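Long-range contacts in type III chaperone protein ShcA (PDB 4G6T), which probably binds a type III effector as a secretion chaperone of the CesT family in Pseudomonas syringae: residues N6-T11 / I101-L106; H30-M35 / T44-Y49; G58-H63 / Y95-S100. All coordinates share one frame; numbering follows the deposited sequence.

Overall arrangement
All three contacts belong to one antiparallel sheet and the helices packed on it. Along the chain, interaction 2 closes before interaction 3 opens, and both are nested inside the loop closed by interaction 1. Interaction 2 joins strands 32-37 and 41-48, while interaction 3 joins strands 53-59 and 95-102. Their centres are about 15 Å apart. Interaction 1 brings the start of helix 8-19 to the turn that follows strand 95-102. It lies about 12 Å from interaction 2, centre to centre, and touches it through Asn6, Tyr9, Cys47 and Tyr49. Interactions 1 and 3 lie about 22 Å apart between centres. Residues of all three meet a chain of another protein, consistent with a chaperone holding its client.

Interaction 1: residues N6-T11 / I101-L106; sequences NLFYKT and IPREKL
Tyr9 and Arg103 mark the closest approach of the two backbones, with their CA atoms 8.1 Å apart. Side chains and one water bridge this distance. Phe8 to Thr11 begin helix 8-19, and Thr11 N bonds back to Leu7 O. Across from them, Ile101 and Pro102 finish strand 95-102. Arg103 to Lys105 then form a short 3-10 segment, and Leu106 N is bonded to Arg103 O.

Arg103 is central to the contact. Its CG stands anti to the backbone N (chi1 -180°), and the rest of the chain bends at chi2 and chi3. Arg103 CG makes an off-centre CH-pi contact, 4.3 Å from the centroid of the Phe8 ring. Further out, Arg103 NH1 passes Phe8 CB at 3.6 Å. Tyr9 OH packs against Arg103 CB. The two side chains cross at about a right angle, with ring and guanidinium planes 60° apart. Leu106 CD1 touches both rings. It is 3.7 Å from Tyr9 CE1, and it meets the Phe8 ring at its edge, 4.1 Å from CE2.

The polar ends gather on one water. It accepts from Tyr9 OH at 2.7 Å, in the plane of the ring, and from Arg103 NH2 at 3.0 Å. It donates to Asn6 OD1 at 3.0 Å. Arg103 NH1 is held by Ser5 O, so two points fix the guanidinium. The ion pair of Arg103 NE with Glu52 is long and weak.

Tyr9 also leans on Phe27, and Leu106 on Leu54 of strand 53-59. The contact thus seats the start of the N-terminal helix beside the connection from strand 95-102 to helix 108-127, within the alpha-beta fold of the CesT-family chaperones.

Interaction 2: residues H30-M35 / T44-Y49; sequences HGTCNM and TLSCDY
Cys33 and Leu45 form an antiparallel hydrogen-bonded pair. Cys33 N gives to Leu45 O at 2.8 Å, and Leu45 N gives to Cys33 O at 2.9 Å. A third bond, Cys47 N to Gly31 O at 2.8 Å, extends the pairing past the start of strand 32-37. Thr32 CA lies 3.1 Å from Leu45 O in a CA-H...O contact.

Side chains alternate between the two faces. On one, the methyl of Thr32 rests against the hydroxyl of Ser46, with CG2 to OG 3.5 Å. Thr32 CB also touches Thr44 CG2. Thr44 and Asn34 lie side by side and point the same way on this face. On the other face, Cys33 CB and Leu45 CB meet at 4.3 Å. Met35 reaches the same leucine with its end methyl, CE to Leu45 CG 3.5 Å, which is tight for two carbons. The bend at chi3 (-83°) swings this CE across.

Strands 32-37 and 41-48 make a beta hairpin; the axes of 32-35 and 44-48 run antiparallel, at 176°. Gly31 leads into it with a positive phi of 74°. Tyr49 OH approaches Gly31 CA at 3.6 Å.

Asp28 OD1 accepts from the backbone N of both His30 and Thr32, which holds the entry to the hairpin. Behind the Cys33 and Leu45 face lie Leu25 and Phe27 of a loop, and Leu13 of helix 8-19. The face with Thr32, Asn34 and Thr44 packs on side chains of another protein. Met35 pairs antiparallel with a strand of the other protein, which extends the sheet beyond this chain.

Interaction 3: residues G58-H63 / Y95-S100; sequences GLLEPH and YHAYQS
Leu60 is the main bump of this contact, and it fills the hollow between Tyr95 and Ala97. Leu60 CB lies 3.8 Å from Tyr95 CB. Leu60 CG lies 3.8 Å from Ala97 CB, and CD2 touches the same methyl. CD1 reaches over the peptide between His96 and Ala97. With chi1 at -88°, Leu60 CG stands anti to the carbonyl carbon and reaches Ala97. Ala97 is small, and Gly58 directly across from it brings no side chain.

Next along, Pro62 forms a second bump. Its CG presses on the Tyr95 ring, 3.6 Å from CD2, and the two side chains cross obliquely. Tyr95 CG stands anti to its carbonyl carbon (chi1 -65°). The ring meets Pro62, and Tyr95 CB lies against Leu60.

The backbones fix this fit. Gly58 and Ala97 form an antiparallel hydrogen-bonded pair. Gly58 N donates to Ala97 O at 2.8 Å. Ala97 N returns a bond to Gly58 O at 2.9 Å. Leu60 N then gives to Tyr95 O at 2.9 Å. Beyond this point the chains part, and a water takes over. It donates to Leu60 O at 2.8 Å and accepts from Tyr95 N.

Leu59 and His96 share the opposite face and pack on another protein. There the His96 ring meets an aromatic ring of that protein at about 40°. On the other face, helix 108-127 covers the contact: Met122 and Trp125 touch Leu60, while Leu118 and Trp121 touch Ala97. Leu86 and Leu88 of strand 85-88 close the side next to Leu60 and Tyr95.

Interaction 1: residues N6-T11 / I101-L106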
loop_
_atom_site.group_PDB
_atom_site.type_symbol
_atom_site.label_atom_id
_atom_site.label_comp_id
_atom_site.label_asym_id
_atom_site.label_seq_id
_atom_site.Cartn_x
_atom_site.Cartn_y
_atom_site.Cartn_z
ATOM N N ASN A 6 11.371 -2.368 14.652
ATOM C CA ASN A 6 10.264 -2.614 13.708
ATOM C C ASN A 6 9.275 -1.437 13.673
ATOM O O ASN A 6 8.413 -1.392 12.765
ATOM C CB ASN A 6 9.574 -3.911 13.933
ATOM C CG ASN A 6 10.400 -5.093 13.448
ATOM O OD1 ASN A 6 11.196 -4.912 12.496
ATOM N ND2 ASN A 6 10.220 -6.250 14.045
ATOM N N LEU A 7 9.382 -0.469 14.591
ATOM C CA LEU A 7 8.547 0.739 14.477
ATOM C C LEU A 7 9.051 1.740 13.451
ATOM O O LEU A 7 8.488 2.778 13.276
ATOM C CB LEU A 7 8.342 1.418 15.831
ATOM C CG LEU A 7 7.375 0.745 16.764
ATOM C CD1 LEU A 7 7.697 1.156 18.190
ATOM C CD2 LEU A 7 5.951 1.055 16.288
ATOM N N PHE A 8 10.189 1.465 12.793
ATOM C CA PHE A 8 10.726 2.313 11.738
ATOM C C PHE A 8 9.682 2.669 10.653
ATOM O O PHE A 8 9.638 3.775 10.189
ATOM C CB PHE A 8 11.887 1.567 11.084
ATOM C CG PHE A 8 12.663 2.363 10.085
ATOM C CD1 PHE A 8 13.709 3.161 10.513
ATOM C CD2 PHE A 8 12.324 2.351 8.746
ATOM C CE1 PHE A 8 14.473 3.904 9.601
ATOM C CE2 PHE A 8 13.059 3.113 7.821
ATOM C CZ PHE A 8 14.123 3.892 8.260
ATOM N N TYR A 9 8.894 1.660 10.273
ATOM C CA TYR A 9 7.874 1.800 9.228
ATOM C C TYR A 9 6.793 2.811 9.643
ATOM O O TYR A 9 6.462 3.704 8.876
ATOM C CB TYR A 9 7.245 0.452 8.887
ATOM C CG TYR A 9 8.306 -0.588 8.480
ATOM C CD1 TYR A 9 8.929 -0.533 7.230
ATOM C CD2 TYR A 9 8.761 -1.514 9.399
ATOM C CE1 TYR A 9 9.950 -1.432 6.932
ATOM C CE2 TYR A 9 9.770 -2.396 9.107
ATOM C CZ TYR A 9 10.364 -2.328 7.877
ATOM O OH TYR A 9 11.388 -3.276 7.617
ATOM N N LYS A 10 6.339 2.677 10.885
ATOM C CA LYS A 10 5.362 3.640 11.424
ATOM C C LYS A 10 5.943 5.030 11.441
ATOM O O LYS A 10 5.298 6.027 11.085
ATOM C CB LYS A 10 4.962 3.240 12.827
ATOM C CG LYS A 10 4.092 4.301 13.463
ATOM C CD LYS A 10 3.726 4.020 14.902
ATOM C CE LYS A 10 2.742 5.065 15.426
ATOM N NZ LYS A 10 3.274 6.435 15.532
ATOM N N THR A 11 7.171 5.184 11.916
ATOM C CA THR A 11 7.787 6.487 11.932
ATOM C C THR A 11 7.829 7.153 10.556
ATOM O O THR A 11 7.595 8.354 10.370
ATOM C CB THR A 11 9.192 6.419 12.578
ATOM O OG1 THR A 11 9.019 5.765 13.838
ATOM C CG2 THR A 11 9.780 7.806 12.714
ATOM N N ILE A 101 10.316 -1.930 -1.339
ATOM C CA ILE A 101 11.398 -0.984 -0.987
ATOM C C ILE A 101 12.111 -1.575 0.257
ATOM O O ILE A 101 11.514 -1.754 1.326
ATOM C CB ILE A 101 10.912 0.439 -0.669
ATOM C CG1 ILE A 101 9.953 1.019 -1.729
ATOM C CG2 ILE A 101 12.138 1.319 -0.444
ATOM C CD1 ILE A 101 9.265 2.317 -1.301
ATOM N N PRO A 102 13.401 -1.926 0.122
ATOM C CA PRO A 102 14.094 -2.416 1.327
ATOM C C PRO A 102 14.180 -1.312 2.370
ATOM O O PRO A 102 14.273 -0.133 2.036
ATOM C CB PRO A 102 15.480 -2.756 0.821
ATOM C CG PRO A 102 15.422 -2.724 -0.641
ATOM C CD PRO A 102 14.264 -1.865 -1.088
ATOM N N ARG A 103 14.155 -1.762 3.631
ATOM C CA ARG A 103 14.172 -0.816 4.778
ATOM C C ARG A 103 15.314 0.181 4.641
ATOM O O ARG A 103 15.112 1.386 4.878
ATOM C CB ARG A 103 14.233 -1.577 6.104
ATOM C CG ARG A 103 14.244 -0.686 7.385
ATOM C CD ARG A 103 15.207 -1.246 8.496
ATOM N NE ARG A 103 14.604 -2.284 9.313
ATOM C CZ ARG A 103 14.222 -2.162 10.599
ATOM N NH1 ARG A 103 14.394 -1.021 11.295
ATOM N NH2 ARG A 103 13.678 -3.212 11.219
ATOM N N GLU A 104 16.504 -0.302 4.256
ATOM C CA GLU A 104 17.701 0.533 3.989
ATOM C C GLU A 104 17.508 1.688 3.022
ATOM O O GLU A 104 18.265 2.634 3.007
ATOM C CB GLU A 104 18.831 -0.361 3.392
ATOM C CG GLU A 104 19.380 -1.481 4.290
ATOM C CD GLU A 104 18.579 -2.817 4.335
ATOM O OE1 GLU A 104 17.446 -2.942 3.770
ATOM O OE2 GLU A 104 19.084 -3.776 4.990
ATOM N N LYS A 105 16.557 1.574 2.095
ATOM C CA LYS A 105 16.324 2.579 1.096
ATOM C C LYS A 105 15.107 3.465 1.350
ATOM O O LYS A 105 14.840 4.366 0.572
ATOM C CB LYS A 105 16.131 1.894 -0.262
ATOM C CG LYS A 105 17.437 1.328 -0.824
ATOM C CD LYS A 105 17.250 0.294 -1.936
ATOM C CE LYS A 105 18.491 -0.592 -2.135
ATOM N NZ LYS A 105 19.138 -1.163 -0.892
ATOM N N LEU A 106 14.391 3.234 2.437
ATOM C CA LEU A 106 13.179 3.982 2.689
ATOM C C LEU A 106 13.477 5.397 3.107
ATOM O O LEU A 106 14.440 5.685 3.867
ATOM C CB LEU A 106 12.336 3.340 3.775
ATOM C CG LEU A 106 11.596 2.060 3.461
ATOM C CD1 LEU A 106 11.054 1.340 4.706
ATOM C CD2 LEU A 106 10.462 2.482 2.510
HETATM O O HOH W 1 11.908 -5.064 9.636
#

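Interaction 2: residues H30-M35 / T44-Y49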
loop_
_atom_site.group_PDB
_atom_site.type_symbol
_atom_site.label_atom_id
_atom_site.label_comp_id
_atom_site.label_asym_id
_atom_site.label_seq_id
_atom_site.Cartn_x
_atom_site.Cartn_y
_atom_site.Cartn_z
ATOM N N HIS A 30 -2.392 -5.953 11.339
ATOM C CA HIS A 30 -1.790 -6.861 10.373
ATOM C C HIS A 30 -0.652 -6.199 9.671
ATOM O O HIS A 30 -0.113 -6.751 8.694
ATOM C CB HIS A 30 -2.824 -7.330 9.389
ATOM C CG HIS A 30 -3.865 -8.191 10.016
ATOM N ND1 HIS A 30 -3.745 -9.528 10.081
ATOM C CD2 HIS A 30 -5.057 -7.868 10.638
ATOM C CE1 HIS A 30 -4.809 -10.038 10.709
ATOM N NE2 HIS A 30 -5.613 -9.018 11.053
ATOM N N GLY A 31 -0.228 -5.033 10.120
ATOM C CA GLY A 31 0.914 -4.394 9.530
ATOM C C GLY A 31 0.639 -3.775 8.161
ATOM O O GLY A 31 1.592 -3.472 7.413
ATOM N N THR A 32 -0.629 -3.414 7.892
ATOM C CA THR A 32 -1.039 -2.854 6.615
ATOM C C THR A 32 -1.770 -1.552 6.751
ATOM O O THR A 32 -2.402 -1.263 7.793
ATOM C CB THR A 32 -1.862 -3.830 5.809
ATOM O OG1 THR A 32 -3.174 -3.991 6.373
ATOM C CG2 THR A 32 -1.157 -5.189 5.744
ATOM N N CYS A 33 -1.614 -0.733 5.737
ATOM C CA CYS A 33 -2.266 0.579 5.656
ATOM C C CYS A 33 -2.972 0.641 4.313
ATOM O O CYS A 33 -2.312 0.867 3.303
ATOM C CB CYS A 33 -1.267 1.732 5.753
ATOM S SG CYS A 33 -2.090 3.367 5.666
ATOM N N ASN A 34 -4.311 0.506 4.292
ATOM C CA ASN A 34 -5.120 0.553 3.080
ATOM C C ASN A 34 -5.493 1.948 2.765
ATOM O O ASN A 34 -5.903 2.701 3.702
ATOM C CB ASN A 34 -6.400 -0.245 3.269
ATOM C CG ASN A 34 -6.188 -1.705 3.469
ATOM O OD1 ASN A 34 -5.145 -2.250 3.084
ATOM N ND2 ASN A 34 -7.165 -2.372 4.061
ATOM N N MET A 35 -5.412 2.333 1.509
ATOM C CA MET A 35 -5.648 3.675 1.071
ATOM C C MET A 35 -6.442 3.655 -0.247
ATOM O O MET A 35 -6.357 2.718 -1.051
ATOM C CB MET A 35 -4.356 4.400 0.785
ATOM C CG MET A 35 -3.488 4.650 1.993
ATOM S SD MET A 35 -1.862 5.237 1.397
ATOM C CE MET A 35 -1.141 3.630 1.057
ATOM N N THR A 44 -2.273 -0.539 -0.951
ATOM C CA THR A 44 -1.981 -0.927 0.410
ATOM C C THR A 44 -0.501 -0.851 0.648
ATOM O O THR A 44 0.294 -1.232 -0.225
ATOM C CB THR A 44 -2.496 -2.285 0.857
ATOM O OG1 THR A 44 -3.909 -2.373 0.538
ATOM C CG2 THR A 44 -2.364 -2.307 2.374
ATOM N N LEU A 45 -0.099 -0.309 1.779
ATOM C CA LEU A 45 1.294 -0.434 2.238
ATOM C C LEU A 45 1.356 -1.526 3.280
ATOM O O LEU A 45 0.549 -1.543 4.239
ATOM C CB LEU A 45 1.760 0.847 2.860
ATOM C CG LEU A 45 1.846 2.112 2.068
ATOM C CD1 LEU A 45 2.321 3.288 2.903
ATOM C CD2 LEU A 45 2.705 1.948 0.821
ATOM N N SER A 46 2.298 -2.467 3.143
ATOM C CA SER A 46 2.357 -3.640 3.981
ATOM C C SER A 46 3.776 -3.812 4.519
ATOM O O SER A 46 4.726 -3.818 3.719
ATOM C CB SER A 46 1.940 -4.891 3.217
ATOM O OG SER A 46 1.806 -6.063 4.006
ATOM N N CYS A 47 3.905 -3.968 5.848
ATOM C CA CYS A 47 5.216 -4.068 6.441
ATOM C C CYS A 47 5.651 -5.521 6.498
ATOM O O CYS A 47 4.996 -6.338 7.137
ATOM C CB CYS A 47 5.157 -3.563 7.901
ATOM S SG CYS A 47 4.805 -1.825 8.015
ATOM N N ASP A 48 6.758 -5.857 5.841
ATOM C CA ASP A 48 7.258 -7.206 5.929
ATOM C C ASP A 48 8.466 -7.177 6.854
ATOM O O ASP A 48 9.605 -6.959 6.435
ATOM C CB ASP A 48 7.607 -7.730 4.548
ATOM C CG ASP A 48 8.047 -9.179 4.574
ATOM O OD1 ASP A 48 8.248 -9.744 5.660
ATOM O OD2 ASP A 48 8.206 -9.748 3.452
ATOM N N TYR A 49 8.208 -7.341 8.132
ATOM C CA TYR A 49 9.233 -7.085 9.144
ATOM C C TYR A 49 10.363 -8.100 9.024
ATOM O O TYR A 49 11.502 -7.688 9.103
ATOM C CB TYR A 49 8.662 -7.172 10.567
ATOM C CG TYR A 49 7.394 -6.339 10.847
ATOM C CD1 TYR A 49 7.455 -4.936 10.982
ATOM C CD2 TYR A 49 6.184 -6.949 10.902
ATOM C CE1 TYR A 49 6.299 -4.200 11.182
ATOM C CE2 TYR A 49 5.048 -6.190 11.082
ATOM C CZ TYR A 49 5.119 -4.849 11.274
ATOM O OH TYR A 49 3.953 -4.107 11.482
#

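Interaction 3: residues G58-H63 / Y95-S100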
loop_
_atom_site.group_PDB
_atom_site.type_symbol
_atom_site.label_atom_id
_atom_site.label_comp_id
_atom_site.label_asym_id
_atom_site.label_seq_id
_atom_site.Cartn_x
_atom_site.Cartn_y
_atom_site.Cartn_z
ATOM N N GLY A 58 -1.013 -2.715 -5.236
ATOM C CA GLY A 58 -2.142 -2.076 -5.872
ATOM C C GLY A 58 -3.036 -3.028 -6.593
ATOM O O GLY A 58 -2.607 -4.032 -7.150
ATOM N N LEU A 59 -4.330 -2.704 -6.648
ATOM C CA LEU A 59 -5.326 -3.496 -7.413
ATOM C C LEU A 59 -5.264 -3.119 -8.861
ATOM O O LEU A 59 -5.459 -1.989 -9.223
ATOM C CB LEU A 59 -6.754 -3.257 -6.864
ATOM C CG LEU A 59 -7.845 -3.910 -7.721
ATOM C CD1 LEU A 59 -7.732 -5.414 -7.854
ATOM C CD2 LEU A 59 -9.243 -3.573 -7.103
ATOM N N LEU A 60 -4.898 -4.078 -9.756
ATOM C CA LEU A 60 -4.833 -3.815 -11.183
ATOM C C LEU A 60 -6.213 -4.126 -11.771
ATOM O O LEU A 60 -6.899 -5.002 -11.267
ATOM C CB LEU A 60 -3.802 -4.737 -11.863
ATOM C CG LEU A 60 -2.413 -4.214 -11.893
ATOM C CD1 LEU A 60 -1.589 -5.373 -12.490
ATOM C CD2 LEU A 60 -2.126 -2.908 -12.591
ATOM N N GLU A 61 -6.567 -3.473 -12.844
ATOM C CA GLU A 61 -7.854 -3.725 -13.511
ATOM C C GLU A 61 -7.660 -3.717 -15.009
ATOM O O GLU A 61 -8.122 -2.847 -15.715
ATOM C CB GLU A 61 -8.928 -2.701 -13.038
ATOM C CG GLU A 61 -9.398 -2.891 -11.573
ATOM C CD GLU A 61 -10.811 -2.331 -11.279
ATOM O OE1 GLU A 61 -11.275 -1.437 -12.064
ATOM O OE2 GLU A 61 -11.458 -2.796 -10.275
ATOM N N PRO A 62 -6.926 -4.726 -15.539
ATOM C CA PRO A 62 -6.749 -4.840 -16.984
ATOM C C PRO A 62 -8.080 -5.151 -17.707
ATOM O O PRO A 62 -8.899 -5.826 -17.144
ATOM C CB PRO A 62 -5.763 -6.016 -17.113
ATOM C CG PRO A 62 -5.888 -6.804 -15.891
ATOM C CD PRO A 62 -6.327 -5.848 -14.811
ATOM N N HIS A 63 -8.229 -4.672 -18.936
ATOM C CA HIS A 63 -9.301 -5.158 -19.842
ATOM C C HIS A 63 -9.369 -6.670 -19.818
ATOM O O HIS A 63 -8.348 -7.371 -19.962
ATOM C CB HIS A 63 -9.060 -4.639 -21.259
ATOM C CG HIS A 63 -10.263 -4.743 -22.138
ATOM N ND1 HIS A 63 -10.958 -5.894 -22.270
ATOM C CD2 HIS A 63 -10.916 -3.787 -22.911
ATOM C CE1 HIS A 63 -12.008 -5.689 -23.089
ATOM N NE2 HIS A 63 -11.974 -4.399 -23.495
ATOM N N TYR A 95 -5.620 -9.444 -10.300
ATOM C CA TYR A 95 -4.254 -9.024 -10.654
ATOM C C TYR A 95 -3.813 -7.937 -9.682
ATOM O O TYR A 95 -4.541 -6.952 -9.411
ATOM C CB TYR A 95 -4.126 -8.559 -12.060
ATOM C CG TYR A 95 -4.374 -9.646 -13.077
ATOM C CD1 TYR A 95 -3.446 -10.640 -13.280
ATOM C CD2 TYR A 95 -5.515 -9.662 -13.818
ATOM C CE1 TYR A 95 -3.651 -11.635 -14.218
ATOM C CE2 TYR A 95 -5.714 -10.645 -14.788
ATOM C CZ TYR A 95 -4.774 -11.621 -14.964
ATOM O OH TYR A 95 -4.975 -12.619 -15.922
ATOM N N HIS A 96 -2.588 -8.097 -9.209
ATOM C CA HIS A 96 -1.941 -7.172 -8.271
ATOM C C HIS A 96 -0.734 -6.548 -8.872
ATOM O O HIS A 96 0.113 -7.293 -9.417
ATOM C CB HIS A 96 -1.545 -7.851 -6.986
ATOM C CG HIS A 96 -2.719 -8.351 -6.179
ATOM N ND1 HIS A 96 -2.975 -7.981 -4.882
ATOM C CD2 HIS A 96 -3.718 -9.190 -6.546
ATOM C CE1 HIS A 96 -4.134 -8.578 -4.468
ATOM N NE2 HIS A 96 -4.571 -9.338 -5.464
ATOM N N ALA A 97 -0.553 -5.234 -8.720
ATOM C CA ALA A 97 0.683 -4.532 -9.018
ATOM C C ALA A 97 1.446 -4.372 -7.681
ATOM O O ALA A 97 0.857 -4.357 -6.604
ATOM C CB ALA A 97 0.423 -3.198 -9.635
ATOM N N TYR A 98 2.783 -4.382 -7.742
ATOM C CA TYR A 98 3.546 -4.333 -6.497
ATOM C C TYR A 98 4.898 -3.663 -6.709
ATOM O O TYR A 98 5.493 -3.658 -7.844
ATOM C CB TYR A 98 3.717 -5.712 -5.864
ATOM C CG TYR A 98 4.576 -6.606 -6.745
ATOM C CD1 TYR A 98 5.950 -6.669 -6.506
ATOM C CD2 TYR A 98 4.024 -7.407 -7.684
ATOM C CE1 TYR A 98 6.744 -7.533 -7.243
ATOM C CE2 TYR A 98 4.842 -8.238 -8.477
ATOM C CZ TYR A 98 6.209 -8.269 -8.231
ATOM O OH TYR A 98 7.048 -9.028 -9.033
ATOM N N GLN A 99 5.409 -3.056 -5.644
ATOM C CA GLN A 99 6.803 -2.571 -5.599
ATOM C C GLN A 99 7.287 -2.852 -4.205
ATOM O O GLN A 99 6.526 -2.747 -3.242
ATOM C CB GLN A 99 6.903 -1.118 -5.931
ATOM C CG GLN A 99 8.285 -0.458 -5.816
ATOM C CD GLN A 99 9.334 -1.092 -6.717
ATOM O OE1 GLN A 99 9.633 -2.271 -6.605
ATOM N NE2 GLN A 99 9.745 -0.340 -7.673
ATOM N N SER A 100 8.528 -3.263 -4.050
ATOM C CA SER A 100 9.121 -3.472 -2.739
ATOM C C SER A 100 10.219 -2.482 -2.544
ATOM O O SER A 100 10.996 -2.175 -3.452
ATOM C CB SER A 100 9.684 -4.884 -2.582
ATOM O OG SER A 100 10.363 -5.008 -1.353
HETATM O O HOH W 2 -7.589 -7.764 -11.376
#